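Long-range contacts in GH127 beta-L-arabinofuranosidase (Geobacillus stearothermophilus, PDB 4QJY), which probably hydrolyses beta-L-arabinofuranosidic linkages to release L-arabinose, acting as a glycoside hydrolase of family GH127: residues N15-D20 against D445-I450; L436-Y441 against F481-R486. All coordinates share one frame; numbering follows the deposited sequence.

How the contacts relate
Contacts 1 and 2 belong to the two facing sheets of a beta-sandwich built mainly from the GH127 middle domain, with the N-terminal strand 15-18 added at one edge, and their centres lie about 13 Å apart. In contact 1 that strand pairs with 445-450; in contact 2 strand 436-438 runs parallel to 481-486. The chain passes directly from strand 435-438 of contact 2 to strand 444-450 of contact 1, so it changes sheet between them. Apolar side chains join the two across the sandwich: I450 CD1 lies 3.6 Å from F481 CE1 and 4.1 Å from L436 CB, while I446 CD1 approaches L436 CD2 at 4.3 Å. Both contacts are structural, and R486 extends contact 2 to the helix 354-368.

Contact 1. Residues N15-D20 against D445-I450; sequences NVNLKD and DIQTEI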
# COMPACT_ATOMS: atom_id res chain seq x y z
N ASN A 15 -42.84 -16.89 -13.47
CA ASN A 15 -42.93 -16.35 -12.15
C ASN A 15 -42.07 -17.11 -11.15
O ASN A 15 -42.24 -18.29 -11.00
CB ASN A 15 -44.38 -16.43 -11.72
CG ASN A 15 -44.68 -15.46 -10.64
OD1 ASN A 15 -44.30 -14.30 -10.73
ND2 ASN A 15 -45.36 -15.92 -9.59
N VAL A 16 -41.16 -16.41 -10.46
CA VAL A 16 -40.34 -16.99 -9.40
C VAL A 16 -40.69 -16.31 -8.09
O VAL A 16 -40.66 -15.10 -8.02
CB VAL A 16 -38.85 -16.74 -9.70
CG1 VAL A 16 -37.99 -17.29 -8.58
CG2 VAL A 16 -38.44 -17.36 -11.03
N ASN A 17 -41.05 -17.08 -7.06
CA ASN A 17 -41.26 -16.51 -5.72
C ASN A 17 -40.32 -17.20 -4.77
O ASN A 17 -40.17 -18.43 -4.82
CB ASN A 17 -42.67 -16.78 -5.23
CG ASN A 17 -43.68 -16.63 -6.34
OD1 ASN A 17 -43.85 -15.54 -6.90
ND2 ASN A 17 -44.32 -17.73 -6.71
N LEU A 18 -39.67 -16.40 -3.94
CA LEU A 18 -38.74 -16.85 -2.94
C LEU A 18 -39.53 -17.42 -1.82
O LEU A 18 -40.52 -16.83 -1.42
CB LEU A 18 -37.91 -15.67 -2.41
CG LEU A 18 -36.70 -15.22 -3.21
CD1 LEU A 18 -35.47 -15.82 -2.57
CD2 LEU A 18 -36.73 -15.65 -4.67
N LYS A 19 -39.04 -18.54 -1.28
CA LYS A 19 -39.69 -19.27 -0.19
C LYS A 19 -38.56 -19.59 0.74
O LYS A 19 -38.40 -20.71 1.18
CB LYS A 19 -40.31 -20.56 -0.73
CG LYS A 19 -41.58 -20.39 -1.57
CD LYS A 19 -42.87 -20.54 -0.74
CE LYS A 19 -42.85 -21.73 0.23
NZ LYS A 19 -44.15 -22.45 0.36
N ASP A 20 -37.77 -18.59 1.00
CA ASP A 20 -36.47 -18.72 1.64
C ASP A 20 -36.50 -18.20 3.05
O ASP A 20 -37.46 -17.54 3.44
CB ASP A 20 -35.51 -17.76 0.91
CG ASP A 20 -34.20 -18.37 0.72
OD1 ASP A 20 -34.21 -19.61 0.58
OD2 ASP A 20 -33.19 -17.66 0.70
N ASP A 445 -40.06 -21.22 -5.51
CA ASP A 445 -40.69 -21.94 -6.61
C ASP A 445 -40.89 -21.10 -7.88
O ASP A 445 -40.87 -19.89 -7.86
CB ASP A 445 -41.96 -22.62 -6.13
CG ASP A 445 -42.86 -21.70 -5.42
OD1 ASP A 445 -43.19 -20.70 -6.07
OD2 ASP A 445 -43.21 -21.97 -4.24
N ILE A 446 -40.97 -21.78 -9.00
CA ILE A 446 -41.07 -21.15 -10.29
C ILE A 446 -42.22 -21.79 -11.08
O ILE A 446 -42.29 -23.03 -11.19
CB ILE A 446 -39.78 -21.33 -11.10
CG1 ILE A 446 -39.96 -20.80 -12.52
CG2 ILE A 446 -39.36 -22.79 -11.21
CD1 ILE A 446 -38.67 -20.71 -13.26
N GLN A 447 -43.10 -20.95 -11.62
CA GLN A 447 -44.17 -21.39 -12.53
C GLN A 447 -43.81 -20.87 -13.90
O GLN A 447 -43.53 -19.70 -14.07
CB GLN A 447 -45.50 -20.82 -12.10
CG GLN A 447 -46.01 -21.31 -10.75
CD GLN A 447 -45.39 -20.61 -9.53
OE1 GLN A 447 -44.69 -19.58 -9.64
NE2 GLN A 447 -45.64 -21.17 -8.35
N THR A 448 -43.79 -21.74 -14.89
CA THR A 448 -43.24 -21.36 -16.16
C THR A 448 -43.82 -22.24 -17.28
O THR A 448 -44.80 -22.95 -17.05
CB THR A 448 -41.70 -21.41 -16.08
OG1 THR A 448 -41.12 -20.91 -17.29
CG2 THR A 448 -41.19 -22.84 -15.79
N GLU A 449 -43.26 -22.16 -18.48
CA GLU A 449 -43.75 -22.95 -19.62
C GLU A 449 -42.59 -23.71 -20.26
O GLU A 449 -41.63 -23.08 -20.74
CB GLU A 449 -44.49 -22.08 -20.67
CG GLU A 449 -45.96 -21.79 -20.35
CD GLU A 449 -46.71 -21.05 -21.47
OE1 GLU A 449 -47.97 -21.02 -21.41
OE2 GLU A 449 -46.08 -20.50 -22.39
N ILE A 450 -42.69 -25.05 -20.25
CA ILE A 450 -41.68 -25.94 -20.85
C ILE A 450 -42.29 -26.84 -21.94
O ILE A 450 -43.30 -27.53 -21.71
CB ILE A 450 -40.97 -26.84 -19.82
CG1 ILE A 450 -40.97 -26.19 -18.44
CG2 ILE A 450 -39.54 -27.10 -20.26
CD1 ILE A 450 -40.16 -26.95 -17.41
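An edge strand, 15-18, of the antiparallel sheet of the middle-domain beta-sandwich comes from the N-terminal part of the chain, and N15, V16 and N17 set it against Q447, I446 and D445. N15 with Q447 and N17 with D445 are hydrogen-bonded pairs: N15 N donates to Q447 O (3.0 Å) and Q447 N to N15 O (2.9 Å), and N17 and D445 are joined by the same pair of backbone bonds. V16 and I446 form the non-hydrogen-bonded pair between them. On the face that carries V16, its CG2 meets I446 CD1 at 4.0 Å, the two side chains crossing at a slant. The opposite face is polar. There N17 ND2 donates to D445 OD1 (3.2 Å), which it meets nearly end-on to the C-O bond; the carboxylate stands 77° from the plane of the amide. With CG between the backbone N and the carbonyl carbon (chi1 52°), the D445 carboxylate is carried toward N17 and K19. The same OD1 takes a weak bond from Q447 NE2, 3.4 Å away, while OD2 lies against the aliphatic part of K19, 3.5 Å from CG. K19 is bent, and its NZ lies 4.7 Å from D445 OD2, beyond salt-bridge contact, though the opposite charges probably still attract weakly. An alanine here in place of D445 removes the OD1 that N17 ND2 donates to, which is likely to leave that amide freer to turn and the nearby lysine without this opposite charge. Strand 453-461 flanks 445-450 on its other side, with I446 packed on I457 and D445 on M458. Y429 of strand 429-431 covers V16 and I446 from the facing sheet, and beyond the pairing D20 OD2 caps W23 N as the chain enters helix 22-42.

Contact 2. Residues L436-Y441 against F481-R486; sequences LFVHLY and FTLGLR
L436 begins the parallel pairing with the strand 481-486: its N donates to T482 O and its O accepts from G484 N at 2.8 Å. Its side chain lies alongside that of L483, pointing the same way, with the two CD1 atoms 4.0 Å apart. F437 turns to the other face, where its ring CD2 rests 4.1 Å from G484 CA; a CB at G484 would probably clash with CD2 of F437, so the glycine is what allows the ring to come this close to the strand. V438 returns to the L436 face. Its N bonds to G484 O at 2.7 Å, its O accepts from R486 N, and its CG2, set beside the backbone N, presses on L485 CD2 at 3.5 Å. H439 leaves the strand, and its carbonyl oxygen is gripped side-on by R486, whose NE (2.7 Å) and NH2 (2.9 Å) both donate to H439 O within the plane of the guanidinium. NH2 and NH1 are also salt-bridged to E361 and D358 of helix 354-368; together these partners fix the rotation of the guanidinium group, and the two carboxylates probably balance its charge. L440 CD2 only brushes NH2. Y441 then brings its hydroxyl back to the strand, where OH donates to R486 O at 2.6 Å, the acceptor lying at the ring edge. L436, V438 and L485 face I457 and L471 of the opposing sheet. The chain leaves this sheet after 436-441, runs three antiparallel strands in the facing sheet and comes back as 479-486 parallel to 435-438, a crossover between the two layers of a beta-sandwich.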
# COMPACT_ATOMS: atom_id res chain seq x y z
N LEU A 436 -35.18 -26.60 -18.17
CA LEU A 436 -35.17 -25.71 -17.06
C LEU A 436 -33.80 -25.90 -16.38
O LEU A 436 -33.47 -27.02 -15.96
CB LEU A 436 -36.33 -26.04 -16.16
CG LEU A 436 -36.85 -24.99 -15.19
CD1 LEU A 436 -36.39 -25.28 -13.78
CD2 LEU A 436 -36.50 -23.55 -15.57
N PHE A 437 -32.98 -24.84 -16.32
CA PHE A 437 -31.69 -24.89 -15.61
C PHE A 437 -31.82 -24.34 -14.21
O PHE A 437 -32.47 -23.33 -14.02
CB PHE A 437 -30.61 -24.13 -16.37
CG PHE A 437 -30.20 -24.79 -17.59
CD1 PHE A 437 -30.87 -24.54 -18.78
CD2 PHE A 437 -29.17 -25.70 -17.59
CE1 PHE A 437 -30.50 -25.18 -19.96
CE2 PHE A 437 -28.80 -26.36 -18.75
CZ PHE A 437 -29.45 -26.09 -19.94
N VAL A 438 -31.28 -25.05 -13.23
CA VAL A 438 -31.25 -24.58 -11.85
C VAL A 438 -29.81 -24.16 -11.58
O VAL A 438 -28.89 -25.02 -11.56
CB VAL A 438 -31.62 -25.66 -10.82
CG1 VAL A 438 -31.67 -25.06 -9.42
CG2 VAL A 438 -32.95 -26.27 -11.17
N HIS A 439 -29.61 -22.85 -11.42
CA HIS A 439 -28.28 -22.29 -11.20
C HIS A 439 -27.95 -22.18 -9.72
O HIS A 439 -26.81 -22.44 -9.33
CB HIS A 439 -28.21 -20.90 -11.76
CG HIS A 439 -28.43 -20.81 -13.22
ND1 HIS A 439 -27.87 -21.70 -14.11
CD2 HIS A 439 -29.06 -19.87 -13.97
CE1 HIS A 439 -28.17 -21.33 -15.34
NE2 HIS A 439 -28.89 -20.23 -15.28
N LEU A 440 -28.95 -21.78 -8.92
CA LEU A 440 -28.82 -21.44 -7.50
C LEU A 440 -29.74 -22.28 -6.67
O LEU A 440 -30.88 -22.52 -7.05
CB LEU A 440 -29.15 -19.97 -7.22
CG LEU A 440 -28.28 -18.97 -8.01
CD1 LEU A 440 -28.64 -17.51 -7.74
CD2 LEU A 440 -26.82 -19.20 -7.73
N TYR A 441 -29.24 -22.74 -5.52
CA TYR A 441 -30.02 -23.54 -4.62
C TYR A 441 -30.60 -22.63 -3.57
O TYR A 441 -29.96 -22.28 -2.60
CB TYR A 441 -29.22 -24.74 -4.11
CG TYR A 441 -28.90 -25.62 -5.26
CD1 TYR A 441 -29.90 -26.31 -5.93
CD2 TYR A 441 -27.61 -25.69 -5.79
CE1 TYR A 441 -29.62 -27.10 -7.03
CE2 TYR A 441 -27.34 -26.48 -6.90
CZ TYR A 441 -28.35 -27.19 -7.51
OH TYR A 441 -28.07 -27.94 -8.64
N PHE A 481 -39.09 -33.46 -20.42
CA PHE A 481 -38.27 -32.26 -20.54
C PHE A 481 -37.01 -32.43 -19.73
O PHE A 481 -36.92 -33.35 -18.90
CB PHE A 481 -39.03 -30.98 -20.19
CG PHE A 481 -39.46 -30.87 -18.75
CD1 PHE A 481 -38.58 -30.40 -17.79
CD2 PHE A 481 -40.74 -31.19 -18.36
CE1 PHE A 481 -38.98 -30.28 -16.47
CE2 PHE A 481 -41.14 -31.06 -17.04
CZ PHE A 481 -40.26 -30.60 -16.09
N THR A 482 -36.04 -31.56 -20.01
CA THR A 482 -34.74 -31.65 -19.37
C THR A 482 -34.66 -30.72 -18.18
O THR A 482 -34.99 -29.55 -18.28
CB THR A 482 -33.62 -31.33 -20.35
OG1 THR A 482 -33.60 -32.35 -21.30
CG2 THR A 482 -32.27 -31.36 -19.68
N LEU A 483 -34.25 -31.27 -17.04
CA LEU A 483 -33.93 -30.45 -15.86
C LEU A 483 -32.44 -30.47 -15.69
O LEU A 483 -31.86 -31.51 -15.43
CB LEU A 483 -34.56 -31.04 -14.66
CG LEU A 483 -34.29 -30.38 -13.35
CD1 LEU A 483 -34.87 -28.98 -13.31
CD2 LEU A 483 -34.93 -31.21 -12.27
N GLY A 484 -31.82 -29.30 -15.86
CA GLY A 484 -30.37 -29.14 -15.77
C GLY A 484 -30.01 -28.58 -14.41
O GLY A 484 -30.39 -27.44 -14.05
N LEU A 485 -29.24 -29.36 -13.68
CA LEU A 485 -28.87 -29.05 -12.31
C LEU A 485 -27.38 -28.73 -12.16
O LEU A 485 -26.57 -29.53 -12.54
CB LEU A 485 -29.23 -30.25 -11.44
CG LEU A 485 -30.72 -30.61 -11.43
CD1 LEU A 485 -30.95 -31.87 -10.62
CD2 LEU A 485 -31.57 -29.48 -10.91
N ARG A 486 -27.04 -27.55 -11.64
CA ARG A 486 -25.64 -27.17 -11.52
C ARG A 486 -25.04 -28.06 -10.44
O ARG A 486 -25.59 -28.21 -9.36
CB ARG A 486 -25.43 -25.68 -11.15
CG ARG A 486 -23.97 -25.40 -10.73
CD ARG A 486 -23.62 -23.95 -10.52
NE ARG A 486 -24.35 -23.44 -9.40
CZ ARG A 486 -23.92 -23.24 -8.16
NH1 ARG A 486 -22.65 -23.44 -7.78
NH2 ARG A 486 -24.79 -22.82 -7.28